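Local coordinates for protein siroheme decarboxylase (Hydrogenobacter thermophilus, PDB 4CH7) that catalyses the decarboxylation of siroheme to didecarboxysiroheme, probably by way of monodecarboxysiroheme, in the biosynthesis of heme d1, at residues A[111-116]-A[326-331]; A[107-110]-A[115-118]; A[83-88]-A[101-106]. One frame throughout, in Å; residues are numbered along the deposited sequence.

Interaction 1: A[111-116]-A[326-331]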
loop_
_atom_site.group_PDB
_atom_site.type_symbol
_atom_site.label_atom_id
_atom_site.label_comp_id
_atom_site.label_asym_id
_atom_site.label_seq_id
_atom_site.Cartn_x
_atom_site.Cartn_y
_atom_site.Cartn_z
ATOM N N PRO A 111 11.483 5.658 -9.490
ATOM C CA PRO A 111 11.997 5.591 -10.862
ATOM C C PRO A 111 13.381 6.227 -10.972
ATOM O O PRO A 111 13.749 7.017 -10.104
ATOM C CB PRO A 111 10.976 6.417 -11.650
ATOM C CG PRO A 111 10.444 7.404 -10.654
ATOM C CD PRO A 111 10.390 6.642 -9.355
ATOM N N GLU A 112 14.128 5.876 -12.015
ATOM C CA GLU A 112 15.468 6.426 -12.254
ATOM C C GLU A 112 16.461 6.284 -11.094
ATOM O O GLU A 112 17.109 7.257 -10.706
ATOM C CB GLU A 112 15.395 7.896 -12.685
ATOM C CG GLU A 112 15.185 8.106 -14.176
ATOM C CD GLU A 112 13.747 8.429 -14.524
ATOM O OE1 GLU A 112 13.075 9.106 -13.718
ATOM O OE2 GLU A 112 13.289 8.004 -15.604
ATOM N N ILE A 113 16.583 5.075 -10.556
ATOM C CA ILE A 113 17.614 4.772 -9.570
ATOM C C ILE A 113 18.169 3.388 -9.863
ATOM O O ILE A 113 19.379 3.203 -10.027
ATOM C CB ILE A 113 17.073 4.826 -8.126
ATOM C CG1 ILE A 113 16.899 6.277 -7.674
ATOM C CG2 ILE A 113 18.006 4.093 -7.170
ATOM C CD1 ILE A 113 16.552 6.432 -6.211
ATOM N N SER A 114 17.260 2.424 -9.941
ATOM C CA SER A 114 17.587 1.049 -10.277
ATOM C C SER A 114 16.291 0.326 -10.577
ATOM O O SER A 114 15.246 0.654 -10.010
ATOM C CB SER A 114 18.288 0.362 -9.108
ATOM O OG SER A 114 18.413 -1.031 -9.336
ATOM N N GLU A 115 16.347 -0.643 -11.482
ATOM C CA GLU A 115 15.189 -1.487 -11.725
ATOM C C GLU A 115 14.957 -2.331 -10.482
ATOM O O GLU A 115 15.908 -2.671 -9.775
ATOM C CB GLU A 115 15.409 -2.375 -12.947
ATOM C CG GLU A 115 15.569 -1.598 -14.241
ATOM C CD GLU A 115 15.990 -2.472 -15.399
ATOM O OE1 GLU A 115 15.498 -3.615 -15.493
ATOM O OE2 GLU A 115 16.815 -2.014 -16.215
ATOM N N LEU A 116 13.695 -2.650 -10.213
ATOM C CA LEU A 116 13.320 -3.424 -9.035
ATOM C C LEU A 116 14.069 -4.756 -8.975
ATOM O O LEU A 116 14.551 -5.157 -7.915
ATOM C CB LEU A 116 11.805 -3.649 -9.018
ATOM C CG LEU A 116 11.206 -4.379 -7.817
ATOM C CD1 LEU A 116 9.932 -3.696 -7.357
ATOM C CD2 LEU A 116 10.928 -5.820 -8.169
ATOM N N ARG A 326 20.180 6.912 -0.968
ATOM C CA ARG A 326 21.274 6.870 -0.005
ATOM C C ARG A 326 21.425 5.474 0.594
ATOM O O ARG A 326 22.541 4.983 0.766
ATOM C CB ARG A 326 21.052 7.908 1.097
ATOM C CG ARG A 326 22.082 7.862 2.209
ATOM C CD ARG A 326 21.942 9.048 3.151
ATOM N NE ARG A 326 20.555 9.289 3.540
ATOM C CZ ARG A 326 19.894 8.575 4.446
ATOM N NH1 ARG A 326 20.486 7.561 5.059
ATOM N NH2 ARG A 326 18.637 8.872 4.738
ATOM N N TRP A 327 20.298 4.836 0.897
ATOM C CA TRP A 327 20.312 3.451 1.344
ATOM C C TRP A 327 20.851 2.545 0.245
ATOM O O TRP A 327 21.575 1.587 0.519
ATOM C CB TRP A 327 18.909 2.986 1.739
ATOM C CG TRP A 327 18.847 1.514 2.021
ATOM C CD1 TRP A 327 19.096 0.896 3.212
ATOM C CD2 TRP A 327 18.527 0.473 1.088
ATOM N NE1 TRP A 327 18.948 -0.465 3.077
ATOM C CE2 TRP A 327 18.599 -0.750 1.783
ATOM C CE3 TRP A 327 18.184 0.457 -0.266
ATOM C CZ2 TRP A 327 18.341 -1.975 1.167
ATOM C CZ3 TRP A 327 17.929 -0.760 -0.874
ATOM C CH2 TRP A 327 18.011 -1.956 -0.159
ATOM N N PHE A 328 20.487 2.852 -0.996
ATOM C CA PHE A 328 20.876 2.031 -2.136
ATOM C C PHE A 328 22.380 2.074 -2.403
ATOM O O PHE A 328 22.997 1.034 -2.640
ATOM C CB PHE A 328 20.100 2.441 -3.388
ATOM C CG PHE A 328 20.286 1.504 -4.545
ATOM C CD1 PHE A 328 20.018 0.148 -4.402
ATOM C CD2 PHE A 328 20.720 1.974 -5.775
ATOM C CE1 PHE A 328 20.188 -0.723 -5.463
ATOM C CE2 PHE A 328 20.890 1.109 -6.842
ATOM C CZ PHE A 328 20.625 -0.243 -6.684
ATOM N N LYS A 329 22.955 3.275 -2.372
ATOM C CA LYS A 329 24.394 3.456 -2.555
ATOM C C LYS A 329 25.165 2.614 -1.547
ATOM O O LYS A 329 26.156 1.969 -1.888
ATOM C CB LYS A 329 24.783 4.923 -2.364
ATOM C CG LYS A 329 23.991 5.925 -3.189
ATOM C CD LYS A 329 24.321 5.845 -4.666
ATOM C CE LYS A 329 23.728 7.029 -5.420
ATOM N NZ LYS A 329 24.270 8.327 -4.929
ATOM N N GLU A 330 24.696 2.631 -0.302
ATOM C CA GLU A 330 25.321 1.873 0.775
ATOM C C GLU A 330 25.316 0.374 0.500
ATOM O O GLU A 330 26.288 -0.318 0.802
ATOM C CB GLU A 330 24.627 2.168 2.106
ATOM C CG GLU A 330 25.326 3.231 2.929
ATOM C CD GLU A 330 26.736 2.827 3.303
ATOM O OE1 GLU A 330 26.891 1.838 4.050
ATOM O OE2 GLU A 330 27.690 3.492 2.847
ATOM N N LEU A 331 24.221 -0.122 -0.072
ATOM C CA LEU A 331 24.140 -1.521 -0.480
ATOM C C LEU A 331 25.169 -1.816 -1.566
ATOM O O LEU A 331 25.853 -2.841 -1.528
ATOM C CB LEU A 331 22.734 -1.864 -0.980
ATOM C CG LEU A 331 22.551 -3.290 -1.501
ATOM C CD1 LEU A 331 22.891 -4.290 -0.416
ATOM C CD2 LEU A 331 21.136 -3.513 -2.012
#

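Interaction 2: A[107-110]-A[115-118]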
loop_
_atom_site.group_PDB
_atom_site.type_symbol
_atom_site.label_atom_id
_atom_site.label_comp_id
_atom_site.label_asym_id
_atom_site.label_seq_id
_atom_site.Cartn_x
_atom_site.Cartn_y
_atom_site.Cartn_z
ATOM N N LEU A 107 8.079 -4.457 -1.757
ATOM C CA LEU A 107 9.120 -3.508 -2.128
ATOM C C LEU A 107 8.601 -2.521 -3.155
ATOM O O LEU A 107 7.983 -2.915 -4.143
ATOM C CB LEU A 107 10.344 -4.237 -2.687
ATOM C CG LEU A 107 11.463 -3.359 -3.255
ATOM C CD1 LEU A 107 12.021 -2.444 -2.181
ATOM C CD2 LEU A 107 12.566 -4.211 -3.855
ATOM N N ALA A 108 8.845 -1.237 -2.911
ATOM C CA ALA A 108 8.526 -0.195 -3.882
ATOM C C ALA A 108 9.794 0.577 -4.218
ATOM O O ALA A 108 10.491 1.052 -3.320
ATOM C CB ALA A 108 7.468 0.740 -3.334
ATOM N N VAL A 109 10.093 0.704 -5.508
ATOM C CA VAL A 109 11.315 1.370 -5.946
ATOM C C VAL A 109 10.995 2.625 -6.756
ATOM O O VAL A 109 10.219 2.566 -7.710
ATOM C CB VAL A 109 12.205 0.419 -6.778
ATOM C CG1 VAL A 109 13.394 1.164 -7.360
ATOM C CG2 VAL A 109 12.676 -0.752 -5.927
ATOM N N PRO A 110 11.586 3.770 -6.367
ATOM C CA PRO A 110 11.428 5.019 -7.123
ATOM C C PRO A 110 12.006 4.884 -8.525
ATOM O O PRO A 110 12.914 4.077 -8.723
ATOM C CB PRO A 110 12.248 6.028 -6.306
ATOM C CG PRO A 110 13.215 5.196 -5.510
ATOM C CD PRO A 110 12.459 3.940 -5.192
ATOM N N GLU A 115 16.347 -0.643 -11.482
ATOM C CA GLU A 115 15.189 -1.487 -11.725
ATOM C C GLU A 115 14.957 -2.331 -10.482
ATOM O O GLU A 115 15.908 -2.671 -9.775
ATOM C CB GLU A 115 15.409 -2.375 -12.947
ATOM C CG GLU A 115 15.569 -1.598 -14.241
ATOM C CD GLU A 115 15.990 -2.472 -15.399
ATOM O OE1 GLU A 115 15.498 -3.615 -15.493
ATOM O OE2 GLU A 115 16.815 -2.014 -16.215
ATOM N N LEU A 116 13.695 -2.650 -10.213
ATOM C CA LEU A 116 13.320 -3.424 -9.035
ATOM C C LEU A 116 14.069 -4.756 -8.975
ATOM O O LEU A 116 14.551 -5.157 -7.915
ATOM C CB LEU A 116 11.805 -3.649 -9.018
ATOM C CG LEU A 116 11.206 -4.379 -7.817
ATOM C CD1 LEU A 116 9.932 -3.696 -7.357
ATOM C CD2 LEU A 116 10.928 -5.820 -8.169
ATOM N N GLU A 117 14.167 -5.426 -10.121
ATOM C CA GLU A 117 14.861 -6.709 -10.226
ATOM C C GLU A 117 16.337 -6.629 -9.842
ATOM O O GLU A 117 16.896 -7.584 -9.298
ATOM C CB GLU A 117 14.735 -7.266 -11.645
ATOM C CG GLU A 117 13.465 -8.065 -11.899
ATOM C CD GLU A 117 12.229 -7.198 -12.062
ATOM O OE1 GLU A 117 12.349 -5.957 -12.044
ATOM O OE2 GLU A 117 11.130 -7.767 -12.217
ATOM N N ASP A 118 16.967 -5.497 -10.143
ATOM C CA ASP A 118 18.362 -5.284 -9.775
ATOM C C ASP A 118 18.481 -5.092 -8.264
ATOM O O ASP A 118 19.359 -5.669 -7.621
ATOM C CB ASP A 118 18.940 -4.069 -10.507
ATOM C CG ASP A 118 19.092 -4.301 -11.999
ATOM O OD1 ASP A 118 19.583 -5.380 -12.390
ATOM O OD2 ASP A 118 18.719 -3.400 -12.781
#

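Interaction 3: A[83-88]-A[101-106]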
loop_
_atom_site.group_PDB
_atom_site.type_symbol
_atom_site.label_atom_id
_atom_site.label_comp_id
_atom_site.label_asym_id
_atom_site.label_seq_id
_atom_site.Cartn_x
_atom_site.Cartn_y
_atom_site.Cartn_z
ATOM N N ASN A 83 15.848 -7.927 9.433
ATOM C CA ASN A 83 16.267 -6.590 9.835
ATOM C C ASN A 83 16.969 -5.843 8.702
ATOM O O ASN A 83 16.893 -4.618 8.615
ATOM C CB ASN A 83 17.169 -6.654 11.070
ATOM C CG ASN A 83 16.616 -7.566 12.148
ATOM O OD1 ASN A 83 15.552 -7.309 12.711
ATOM N ND2 ASN A 83 17.340 -8.636 12.444
ATOM N N PHE A 84 17.657 -6.584 7.839
ATOM C CA PHE A 84 18.267 -5.998 6.650
ATOM C C PHE A 84 17.182 -5.451 5.727
ATOM O O PHE A 84 17.296 -4.341 5.206
ATOM C CB PHE A 84 19.111 -7.035 5.905
ATOM C CG PHE A 84 19.620 -6.553 4.574
ATOM C CD1 PHE A 84 20.764 -5.770 4.497
ATOM C CD2 PHE A 84 18.953 -6.876 3.401
ATOM C CE1 PHE A 84 21.236 -5.318 3.273
ATOM C CE2 PHE A 84 19.417 -6.431 2.172
ATOM C CZ PHE A 84 20.560 -5.650 2.109
ATOM N N VAL A 85 16.134 -6.246 5.532
ATOM C CA VAL A 85 15.005 -5.864 4.688
ATOM C C VAL A 85 14.320 -4.598 5.206
ATOM O O VAL A 85 14.046 -3.671 4.438
ATOM C CB VAL A 85 13.973 -7.004 4.591
ATOM C CG1 VAL A 85 12.735 -6.543 3.843
ATOM C CG2 VAL A 85 14.583 -8.215 3.910
ATOM N N ASN A 86 14.054 -4.570 6.510
ATOM C CA ASN A 86 13.407 -3.430 7.154
ATOM C C ASN A 86 14.165 -2.121 6.945
ATOM O O ASN A 86 13.565 -1.051 6.887
ATOM C CB ASN A 86 13.235 -3.694 8.653
ATOM C CG ASN A 86 12.390 -4.921 8.939
ATOM O OD1 ASN A 86 11.464 -5.240 8.196
ATOM N ND2 ASN A 86 12.703 -5.616 10.026
ATOM N N ALA A 87 15.487 -2.219 6.835
ATOM C CA ALA A 87 16.337 -1.053 6.610
ATOM C C ALA A 87 16.010 -0.337 5.300
ATOM O O ALA A 87 16.172 0.880 5.194
ATOM C CB ALA A 87 17.805 -1.455 6.642
ATOM N N CYS A 88 15.552 -1.094 4.307
ATOM C CA CYS A 88 15.177 -0.510 3.026
ATOM C C CYS A 88 13.952 0.386 3.160
ATOM O O CYS A 88 12.894 -0.063 3.604
ATOM C CB CYS A 88 14.916 -1.597 1.986
ATOM S SG CYS A 88 14.465 -0.952 0.362
ATOM N N PHE A 101 9.370 -20.390 0.972
ATOM C CA PHE A 101 9.755 -18.989 1.047
ATOM C C PHE A 101 9.139 -18.424 2.322
ATOM O O PHE A 101 7.928 -18.211 2.396
ATOM C CB PHE A 101 9.276 -18.220 -0.185
ATOM C CG PHE A 101 9.913 -18.675 -1.469
ATOM C CD1 PHE A 101 11.129 -18.144 -1.880
ATOM C CD2 PHE A 101 9.297 -19.630 -2.266
ATOM C CE1 PHE A 101 11.722 -18.559 -3.064
ATOM C CE2 PHE A 101 9.881 -20.052 -3.451
ATOM C CZ PHE A 101 11.097 -19.515 -3.850
ATOM N N ASN A 102 9.978 -18.200 3.329
ATOM C CA ASN A 102 9.508 -17.861 4.670
ATOM C C ASN A 102 9.575 -16.371 4.997
ATOM O O ASN A 102 9.166 -15.953 6.082
ATOM C CB ASN A 102 10.302 -18.649 5.713
ATOM C CG ASN A 102 11.797 -18.547 5.495
ATOM O OD1 ASN A 102 12.260 -18.426 4.362
ATOM N ND2 ASN A 102 12.562 -18.600 6.578
ATOM N N LEU A 103 10.101 -15.573 4.072
ATOM C CA LEU A 103 10.150 -14.129 4.274
ATOM C C LEU A 103 9.516 -13.389 3.100
ATOM O O LEU A 103 10.020 -13.439 1.978
ATOM C CB LEU A 103 11.587 -13.648 4.497
ATOM C CG LEU A 103 11.691 -12.205 4.991
ATOM C CD1 LEU A 103 11.171 -12.102 6.417
ATOM C CD2 LEU A 103 13.107 -11.682 4.896
ATOM N N TRP A 104 8.412 -12.699 3.372
ATOM C CA TRP A 104 7.682 -11.970 2.345
ATOM C C TRP A 104 7.607 -10.490 2.673
ATOM O O TRP A 104 7.144 -10.106 3.750
ATOM C CB TRP A 104 6.268 -12.530 2.213
ATOM C CG TRP A 104 6.227 -13.886 1.590
ATOM C CD1 TRP A 104 6.619 -15.063 2.155
ATOM C CD2 TRP A 104 5.753 -14.210 0.276
ATOM N NE1 TRP A 104 6.426 -16.099 1.269
ATOM C CE2 TRP A 104 5.894 -15.598 0.108
ATOM C CE3 TRP A 104 5.226 -13.455 -0.775
ATOM C CZ2 TRP A 104 5.524 -16.250 -1.076
ATOM C CZ3 TRP A 104 4.860 -14.101 -1.945
ATOM C CH2 TRP A 104 5.008 -15.482 -2.086
ATOM N N PHE A 105 8.062 -9.657 1.743
ATOM C CA PHE A 105 7.945 -8.218 1.918
ATOM C C PHE A 105 7.487 -7.508 0.650
ATOM O O PHE A 105 7.650 -8.013 -0.464
ATOM C CB PHE A 105 9.245 -7.608 2.463
ATOM C CG PHE A 105 10.440 -7.809 1.581
ATOM C CD1 PHE A 105 11.195 -8.971 1.669
ATOM C CD2 PHE A 105 10.830 -6.822 0.688
ATOM C CE1 PHE A 105 12.306 -9.155 0.865
ATOM C CE2 PHE A 105 11.939 -6.995 -0.119
ATOM C CZ PHE A 105 12.681 -8.163 -0.029
ATOM N N THR A 106 6.886 -6.340 0.839
ATOM C CA THR A 106 6.474 -5.503 -0.275
ATOM C C THR A 106 7.556 -4.467 -0.535
ATOM O O THR A 106 7.923 -3.705 0.362
ATOM C CB THR A 106 5.138 -4.798 0.008
ATOM O OG1 THR A 106 4.103 -5.777 0.164
ATOM C CG2 THR A 106 4.779 -3.857 -1.134
#

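Interaction 1: A[111-116]-A[326-331]
F328 is met along its CD2, CE2 and CZ atoms by two neighbouring side chains of the 111-116 loop. With CG anti to the backbone N (chi1 -171°), the ring stands out from helix 323-335 toward the loop. I113 meets its near part: the CG2 methyl comes to 3.7 Å from F328 CD2, and the two side chains pass alongside, pointing opposite ways. S114 takes the far part, its CB 3.4 Å from F328 CZ and 3.5 Å from F328 CE2. Both approaches are oblique to the ring. The loop joins strand 103-109 to helix 116-126 in the AsnC-like ligand binding domain, and F328 also touches L122, so the C-terminal helix packs on the loop and on the helix that follows it. The hydroxyl of S114, anti to its own backbone N (chi1 170°), turns toward the chain ahead and donates to E115 O at 3.0 Å, 26° out of that carbonyl plane. The same oxygen lies 3.5 Å from F328 CZ, so S114 serves the ring and the N-cap residue E115 together. A glycine here would probably open a gap beside F328 CZ and deprive E115 O of its side-chain donor. I113 reaches further along the same helix to F324 and E325, while V119 lies against S114.

Interaction 2: A[107-110]-A[115-118]
CG lies anti to the backbone N in both L107 (chi1 174°) and L116 (chi1 -177°), which carries one leucine off strand 103-109 and the other off the first turn of helix 116-126 until their branches overlap side by side, running in opposite senses. In V109 it is CG1 that takes the position anti to the backbone N; CG2, beside that N, is the methyl turned to the helix. The contact belongs to the second half of a ferredoxin-like beta-alpha-beta-beta-alpha-beta unit, whose sheet joins that of the C-terminal half to close a barrel of the kind built by dimeric alpha/beta-barrel proteins. Here a strand ends, a short loop turns back, and the opening residue of the next helix settles on the strand just left. L107 and V109, two residues apart, point to the same side of the strand, and L116 packs against both. L107 CD2 lies 4.2 Å from L116 CG. V109 CG2 is 4.1 Å from L116 CA, so the valine meets the helix backbone as well as the leucine branch, where CD1 of L116 is 4.3 Å from V109 CG2. The contact is wholly apolar in its side chains and buried. L116 also touches A67 on strand 65-71 and V134 on strand 132-139, while L107 and V109 both touch V119 one turn further along the helix. E117, partly exposed on the next position of the helix, forms a salt bridge with R136. The chi2 of L116, 137°, falls away from the usual staggered values and sets its CD1 methyl 3.8 Å from the carbonyl oxygen L107 O.

Interaction 3: A[83-88]-A[101-106]
V85 sets a methyl over one face of the F105 ring: CG1 lies 3.6 Å from the ring centroid, 17° off the normal, a close CH-pi contact. The methyl is displaced toward the ring's attached end, and its nearest ring atom is F105 CG at 3.5 Å. F105 is placed for this by an uncommon first torsion (chi1 60°), which holds CG between the backbone N and the carbonyl carbon, so the ring rises from the strand with one face to helix 75-87. The other methyl of V85, CG2, lies 3.9 Å from both L103 CD2 and F105 CE1, in the angle between leucine and ring. V85 thus spreads its two methyls over two alternate strand residues, L103 and F105, whose side chains point the same way.

W104, between them, points to the other side of the sheet. Its NE1 donates in the ring plane to F101 O at 2.8 Å, a bent bond (141°) that reaches the carbonyl from above its plane and ties the start of the strand to the indole. Here N102 and L103 both face F71 in a classic beta bulge. F105 also meets F71 edge-to-face, and its side chain is about 6 Å from that of H93, the inferred active-site residue. Strand 103-109 runs between strands 65-71 and 91-97 in the barrel; N94 of the latter touches V85, L103 and F105, while M123 of helix 116-126 flanks F105.

Interactions 2 and 3 both pack a helix on strand 103-109 in the buried core of one ferredoxin-like unit: 83-88 covers its beginning and 115-118 its end. Interaction 1 lies further out and is partly buried, joining the loop after that strand to the C-terminal helix. Chemistry follows place: the side chains meeting in interaction 2 are all aliphatic, a methyl faces an aromatic ring in interaction 3, and in interaction 1 a ring is met by an apolar and a hydroxyl-bearing side chain. E115 and L116 are common to interactions 1 and 2, with S114 O 3.3 Å from V109 CG1. W327 and L331 of the C-terminal helix touch C88 and F84, linking interactions 1 and 3.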